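Long-range contacts in trans-isoprenyl diphosphate synthase (PDB 3OYR), which probably makes octaprenyl diphosphate, the side-chain precursor of isoprenoid quinones, by adding five isopentenyl units to farnesyl diphosphate: residues Q112-K117 and L244-G249; A234-G239 and G249-E254. All coordinates share one frame; numbering follows the deposited sequence.

Contact 1. Residues Q112-K117 and L244-G249; sequences QLRRGK and LGKNAG. With DMA (dimethylallyl diphosphate), chain G; DMA (dimethylallyl diphosphate), chain D.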
loop_
_atom_site.group_PDB
_atom_site.type_symbol
_atom_site.label_atom_id
_atom_site.label_comp_id
_atom_site.label_asym_id
_atom_site.label_seq_id
_atom_site.Cartn_x
_atom_site.Cartn_y
_atom_site.Cartn_z
ATOM N N GLN B 112 13.513 2.342 15.219
ATOM C CA GLN B 112 13.616 1.115 16.018
ATOM C C GLN B 112 12.464 0.919 17.010
ATOM O O GLN B 112 12.235 -0.192 17.485
ATOM C CB GLN B 112 14.979 1.042 16.715
ATOM C CG GLN B 112 16.159 1.028 15.728
ATOM C CD GLN B 112 17.510 1.260 16.391
ATOM O OE1 GLN B 112 18.376 1.936 15.833
ATOM N NE2 GLN B 112 17.697 0.702 17.586
ATOM N N LEU B 113 11.716 1.988 17.272
ATOM C CA LEU B 113 10.648 1.960 18.243
ATOM C C LEU B 113 9.363 2.598 17.682
ATOM O O LEU B 113 9.409 3.635 17.031
ATOM C CB LEU B 113 11.083 2.723 19.497
ATOM C CG LEU B 113 10.328 2.428 20.792
ATOM C CD1 LEU B 113 10.688 1.036 21.339
ATOM C CD2 LEU B 113 10.626 3.499 21.832
ATOM N N ARG B 114 8.228 1.971 17.971
ATOM C CA ARG B 114 6.928 2.458 17.544
ATOM C C ARG B 114 5.891 2.020 18.553
ATOM O O ARG B 114 5.751 0.814 18.824
ATOM C CB ARG B 114 6.567 1.932 16.142
ATOM C CG ARG B 114 5.100 2.205 15.751
ATOM C CD ARG B 114 4.831 3.675 15.477
ATOM N NE ARG B 114 5.573 4.117 14.303
ATOM C CZ ARG B 114 5.674 5.379 13.888
ATOM N NH1 ARG B 114 5.057 6.366 14.538
ATOM N NH2 ARG B 114 6.385 5.639 12.796
ATOM N N ARG B 115 5.184 3.005 19.114
ATOM C CA ARG B 115 4.140 2.782 20.118
ATOM C C ARG B 115 4.654 1.985 21.333
ATOM O O ARG B 115 3.922 1.175 21.922
ATOM C CB ARG B 115 2.891 2.123 19.498
ATOM C CG ARG B 115 2.142 2.987 18.483
ATOM C CD ARG B 115 0.977 2.206 17.843
ATOM N NE ARG B 115 0.157 3.048 16.949
ATOM C CZ ARG B 115 -0.757 2.592 16.093
ATOM N NH1 ARG B 115 -1.441 3.458 15.339
ATOM N NH2 ARG B 115 -0.990 1.277 15.972
ATOM N N GLY B 116 5.917 2.210 21.695
ATOM C CA GLY B 116 6.497 1.597 22.890
ATOM C C GLY B 116 7.085 0.212 22.674
ATOM O O GLY B 116 7.754 -0.314 23.564
ATOM N N LYS B 117 6.822 -0.383 21.508
ATOM C CA LYS B 117 7.336 -1.709 21.160
ATOM C C LYS B 117 8.409 -1.561 20.085
ATOM O O LYS B 117 8.484 -0.531 19.404
ATOM C CB LYS B 117 6.216 -2.633 20.648
ATOM C CG LYS B 117 5.204 -3.117 21.702
ATOM C CD LYS B 117 4.294 -4.193 21.093
ATOM C CE LYS B 117 3.037 -4.465 21.922
ATOM N NZ LYS B 117 1.950 -5.125 21.109
ATOM N N LEU B 244 6.568 9.508 24.176
ATOM C CA LEU B 244 6.335 9.449 22.718
ATOM C C LEU B 244 6.088 8.049 22.156
ATOM O O LEU B 244 5.374 7.891 21.156
ATOM C CB LEU B 244 7.530 10.041 21.971
ATOM C CG LEU B 244 7.827 11.527 22.137
ATOM C CD1 LEU B 244 9.175 11.821 21.527
ATOM C CD2 LEU B 244 6.743 12.368 21.502
ATOM N N GLY B 245 6.712 7.040 22.763
ATOM C CA GLY B 245 6.598 5.657 22.281
ATOM C C GLY B 245 7.491 5.376 21.083
ATOM O O GLY B 245 7.490 4.271 20.536
ATOM N N LYS B 246 8.250 6.384 20.675
ATOM C CA LYS B 246 9.194 6.273 19.576
ATOM C C LYS B 246 10.406 7.117 19.965
ATOM O O LYS B 246 10.291 7.993 20.810
ATOM C CB LYS B 246 8.551 6.761 18.265
ATOM C CG LYS B 246 8.013 8.190 18.314
ATOM C CD LYS B 246 7.048 8.490 17.152
ATOM C CE LYS B 246 6.830 9.970 16.998
ATOM N NZ LYS B 246 5.554 10.278 16.258
ATOM N N ASN B 247 11.562 6.837 19.363
ATOM C CA ASN B 247 12.798 7.546 19.687
ATOM C C ASN B 247 12.805 9.021 19.307
ATOM O O ASN B 247 12.681 9.372 18.124
ATOM C CB ASN B 247 14.015 6.829 19.076
ATOM C CG ASN B 247 14.225 5.446 19.673
ATOM O OD1 ASN B 247 14.405 4.449 18.962
ATOM N ND2 ASN B 247 14.160 5.376 20.986
ATOM N N ALA B 248 12.941 9.874 20.322
ATOM C CA ALA B 248 13.280 11.282 20.121
ATOM C C ALA B 248 14.582 11.347 19.349
ATOM O O ALA B 248 15.508 10.602 19.651
ATOM C CB ALA B 248 13.425 12.002 21.470
ATOM N N GLY B 249 14.649 12.208 18.334
ATOM C CA GLY B 249 15.873 12.347 17.545
ATOM C C GLY B 249 15.985 11.513 16.279
ATOM O O GLY B 249 17.022 11.552 15.601
HETATM C C1 DMA G . 5.373 10.718 8.588
HETATM O O1 DMA G . 5.775 11.440 9.747
HETATM C C2 DMA G . 4.938 9.315 8.877
HETATM C C3 DMA G . 3.873 8.756 8.291
HETATM C C4 DMA G . 3.006 9.456 7.293
HETATM C C5 DMA G . 3.550 7.348 8.667
HETATM P PA DMA G . 7.030 11.065 10.716
HETATM O O1A DMA G . 7.371 12.368 11.374
HETATM O O2A DMA G . 8.093 10.261 10.017
HETATM O O3A DMA G . 6.234 10.138 11.774
HETATM P PB DMA G . 6.880 9.301 12.997
HETATM O O1B DMA G . 5.595 8.833 13.627
HETATM O O2B DMA G . 7.687 10.298 13.795
HETATM O O3B DMA G . 7.760 8.227 12.400
HETATM C C1 DMA D . 2.244 8.924 13.681
HETATM O O1 DMA D . 0.861 9.171 13.967
HETATM C C2 DMA D . 2.187 9.449 12.290
HETATM C C3 DMA D . 2.497 10.713 11.993
HETATM C C4 DMA D . 3.058 11.679 13.003
HETATM C C5 DMA D . 2.295 11.136 10.571
HETATM P PA DMA D . 0.190 9.306 15.418
HETATM O O1A DMA D . -1.287 9.624 15.303
HETATM O O2A DMA D . 1.012 10.269 16.229
HETATM O O3A DMA D . 0.456 7.779 15.894
HETATM P PB DMA D . -0.495 6.782 16.756
HETATM O O1B DMA D . -1.507 6.218 15.778
HETATM O O2B DMA D . 0.589 5.794 17.134
HETATM O O3B DMA D . -1.117 7.544 17.895
HETATM O O HOH W 1 14.957 4.685 16.305
HETATM O O HOH W 2 11.542 5.247 16.858
HETATM O O HOH W 3 4.972 5.861 18.899
#
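Gly116 N donates to Gly245 O (2.8 Å), a nearly straight bond that meets the carbonyl in its plane and on a lone pair, joining the type I' turn Arg114-Lys117 of a small hairpin to the loop that follows helix 241-244. The CA atoms of Gly116 and Gly245 come within 4.1 Å; Gly245, at positive phi, lies close to Gly116 N and Arg115 CA and has no side chain to fit there. Leu113 lays CG and CD2 against the same carbonyl oxygen, CG at 3.4 Å from Gly245 O, while its CB faces Asn247 OD1. Three waters bridge the segments: one links Gln112 N to Asn247 OD1, a second accepts from Asn247 N and lies within hydrogen-bonding distance of Leu113 O, a third links Arg115 N to Leu244 O.

From this frame three cationic side chains run to two dimethylallyl diphosphates, bound in the polyprenyl synthase fold beside the aspartate-rich helix of Asp105 and Asp109. Arg114 is bent at chi2 and chi3; O1B of the chain G ligand lies at the edge of its guanidinium, 2.7 Å from NH1, and NH2 bonds O3B and forms a salt bridge with Asp106. The extended chain of Lys246 brings NZ to the same O1B at 3.0 Å, with Asp232 as its salt-bridge partner. Arg115 grips the chain D ligand twice, NE 2.8 Å from O2B and NH1 bonded to O1B.

Arg114 NH1 and Lys246 NZ stand 4.3 Å apart, a repulsion probably offset by the shared phosphate oxygen and the two aspartates; the diphosphate probably helps hold hairpin and loop together.

Contact 2. Residues A234-G239 and G249-E254; sequences ALDYGG and GDDFRE
Gly249, at the N-cap position of helix 250-254, gives its N-H to Asp236 O near the C-terminal end of helix 211-238 (2.9 Å). The bond is bent, with the donor tilted from the carbonyl plane, and the positive phi of Gly249 suits a residue without CB. The carbonyl oxygen of Gly249 lies over the centre of one face of the Arg253 guanidinium.

Asp250 turns its carboxylate away from Asp236, to Ser111 through OD2 and to Arg253 NH1 through OD1, the latter a salt bridge within the first turn. At Asp251 the backbone N donates to Asp236 OD2 at 2.9 Å, on the syn side of the carboxylate. An aspartate of one helix therefore accepts from the first turn of another whose axis crosses it at 88°, within the all-helical fold of the FPP/GGPP synthase family. Asp236 belongs to a calcium site seen in a structure of this protein; here a calcium lies about 4 Å from the nearest atom of its side chain without binding to it.

The Asp251 carboxylate stacks on that of Asp236, the planes 29° apart and the two OD2 atoms, both acceptors with no hydrogen bond between them, separated by 3.2 Å. A water lies within hydrogen-bonding distance of OD1 of Asp236 and of Asp251. Phe252 N donates to another water, which in turn donates to Asp236 OD2 (2.6 Å) and sits over one face of the Tyr237 ring. Phe252 CB packs 3.6 Å from Tyr237 OH, and with CG anti to the backbone N (chi1 -176°) the ring points away toward Phe290 and Ala293 of helix 287-299.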
loop_
_atom_site.group_PDB
_atom_site.type_symbol
_atom_site.label_atom_id
_atom_site.label_comp_id
_atom_site.label_asym_id
_atom_site.label_seq_id
_atom_site.Cartn_x
_atom_site.Cartn_y
_atom_site.Cartn_z
ATOM N N ALA B 234 8.210 19.118 16.321
ATOM C CA ALA B 234 8.755 19.734 17.533
ATOM C C ALA B 234 8.998 18.704 18.634
ATOM O O ALA B 234 10.028 18.755 19.305
ATOM C CB ALA B 234 7.839 20.851 18.048
ATOM N N LEU B 235 8.045 17.783 18.815
ATOM C CA LEU B 235 8.185 16.667 19.766
ATOM C C LEU B 235 9.385 15.760 19.481
ATOM O O LEU B 235 9.932 15.143 20.390
ATOM C CB LEU B 235 6.889 15.837 19.856
ATOM C CG LEU B 235 5.791 16.422 20.739
ATOM C CD1 LEU B 235 4.518 15.608 20.627
ATOM C CD2 LEU B 235 6.245 16.516 22.204
ATOM N N ASP B 236 9.813 15.691 18.226
ATOM C CA ASP B 236 10.961 14.873 17.881
ATOM C C ASP B 236 12.247 15.363 18.561
ATOM O O ASP B 236 13.126 14.571 18.896
ATOM C CB ASP B 236 11.163 14.813 16.375
ATOM C CG ASP B 236 11.796 13.493 15.929
ATOM O OD1 ASP B 236 11.149 12.434 16.079
ATOM O OD2 ASP B 236 12.939 13.514 15.433
ATOM N N TYR B 237 12.347 16.669 18.758
ATOM C CA TYR B 237 13.476 17.238 19.478
ATOM C C TYR B 237 13.187 17.361 20.970
ATOM O O TYR B 237 14.003 16.952 21.787
ATOM C CB TYR B 237 13.889 18.581 18.856
ATOM C CG TYR B 237 14.564 18.403 17.513
ATOM C CD1 TYR B 237 15.927 18.116 17.437
ATOM C CD2 TYR B 237 13.837 18.476 16.319
ATOM C CE1 TYR B 237 16.559 17.929 16.221
ATOM C CE2 TYR B 237 14.467 18.300 15.090
ATOM C CZ TYR B 237 15.838 18.026 15.061
ATOM O OH TYR B 237 16.499 17.842 13.879
ATOM N N GLY B 238 12.010 17.875 21.313
ATOM C CA GLY B 238 11.672 18.213 22.692
ATOM C C GLY B 238 10.977 17.173 23.556
ATOM O O GLY B 238 10.822 17.380 24.761
ATOM N N GLY B 239 10.547 16.060 22.965
ATOM C CA GLY B 239 9.814 15.032 23.720
ATOM C C GLY B 239 10.691 13.955 24.337
ATOM O O GLY B 239 11.868 13.833 24.004
ATOM N N GLY B 249 14.649 12.208 18.334
ATOM C CA GLY B 249 15.873 12.347 17.545
ATOM C C GLY B 249 15.985 11.513 16.279
ATOM O O GLY B 249 17.022 11.552 15.601
ATOM N N ASP B 250 14.934 10.761 15.950
ATOM C CA ASP B 250 14.893 10.022 14.676
ATOM C C ASP B 250 15.155 10.917 13.458
ATOM O O ASP B 250 15.963 10.545 12.626
ATOM C CB ASP B 250 13.582 9.236 14.497
ATOM C CG ASP B 250 13.626 7.846 15.144
ATOM O OD1 ASP B 250 14.698 7.454 15.665
ATOM O OD2 ASP B 250 12.581 7.145 15.126
ATOM N N ASP B 251 14.506 12.089 13.381
ATOM C CA ASP B 251 14.699 13.025 12.255
ATOM C C ASP B 251 16.162 13.448 12.168
ATOM O O ASP B 251 16.775 13.337 11.104
ATOM C CB ASP B 251 13.814 14.284 12.358
ATOM C CG ASP B 251 12.299 13.979 12.326
ATOM O OD1 ASP B 251 11.863 12.940 11.770
ATOM O OD2 ASP B 251 11.539 14.809 12.871
ATOM N N PHE B 252 16.712 13.903 13.297
ATOM C CA PHE B 252 18.101 14.329 13.358
ATOM C C PHE B 252 19.069 13.217 12.952
ATOM O O PHE B 252 19.929 13.428 12.096
ATOM C CB PHE B 252 18.478 14.908 14.733
ATOM C CG PHE B 252 19.892 15.434 14.787
ATOM C CD1 PHE B 252 20.216 16.649 14.178
ATOM C CD2 PHE B 252 20.905 14.699 15.400
ATOM C CE1 PHE B 252 21.526 17.133 14.185
ATOM C CE2 PHE B 252 22.220 15.174 15.420
ATOM C CZ PHE B 252 22.531 16.398 14.817
ATOM N N ARG B 253 18.915 12.035 13.544
ATOM C CA ARG B 253 19.756 10.895 13.191
ATOM C C ARG B 253 19.561 10.344 11.756
ATOM O O ARG B 253 20.476 9.730 11.212
ATOM C CB ARG B 253 19.654 9.792 14.258
ATOM C CG ARG B 253 20.546 10.053 15.477
ATOM C CD ARG B 253 20.434 8.979 16.556
ATOM N NE ARG B 253 19.433 9.317 17.568
ATOM C CZ ARG B 253 18.176 8.876 17.567
ATOM N NH1 ARG B 253 17.745 8.064 16.611
ATOM N NH2 ARG B 253 17.345 9.245 18.531
ATOM N N GLU B 254 18.397 10.587 11.143
ATOM C CA GLU B 254 18.157 10.255 9.718
ATOM C C GLU B 254 18.738 11.311 8.777
ATOM O O GLU B 254 18.823 11.095 7.568
ATOM C CB GLU B 254 16.651 10.119 9.411
ATOM C CG GLU B 254 15.998 8.809 9.844
ATOM C CD GLU B 254 14.530 8.971 10.290
ATOM O OE1 GLU B 254 14.128 8.271 11.248
ATOM O OE2 GLU B 254 13.777 9.785 9.698
HETATM O O HOH W 4 10.277 11.450 13.468
HETATM O O HOH W 5 15.203 14.848 15.520
#

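Read from the N terminus, the chain leaves helix 87-109, forms the hairpin 112-117, and passes through more than a hundred mostly helical residues before 244-249 returns to it and closes the long loop of contact 1. Contact 2 closes a much shorter one: 234-239, the end of helix 211-238, meets 249-254 after a nine-residue excursion that includes helix 241-244. The two contacts cross rather than nest, since 234-239 precedes 244-249 and 249-254 follows it, and they share Gly249. The loop around 245-247 is thereby held to the hairpin and leads on into the helix packed on 211-238, joining the diphosphate-binding hairpin to the metal-binding end of that helix.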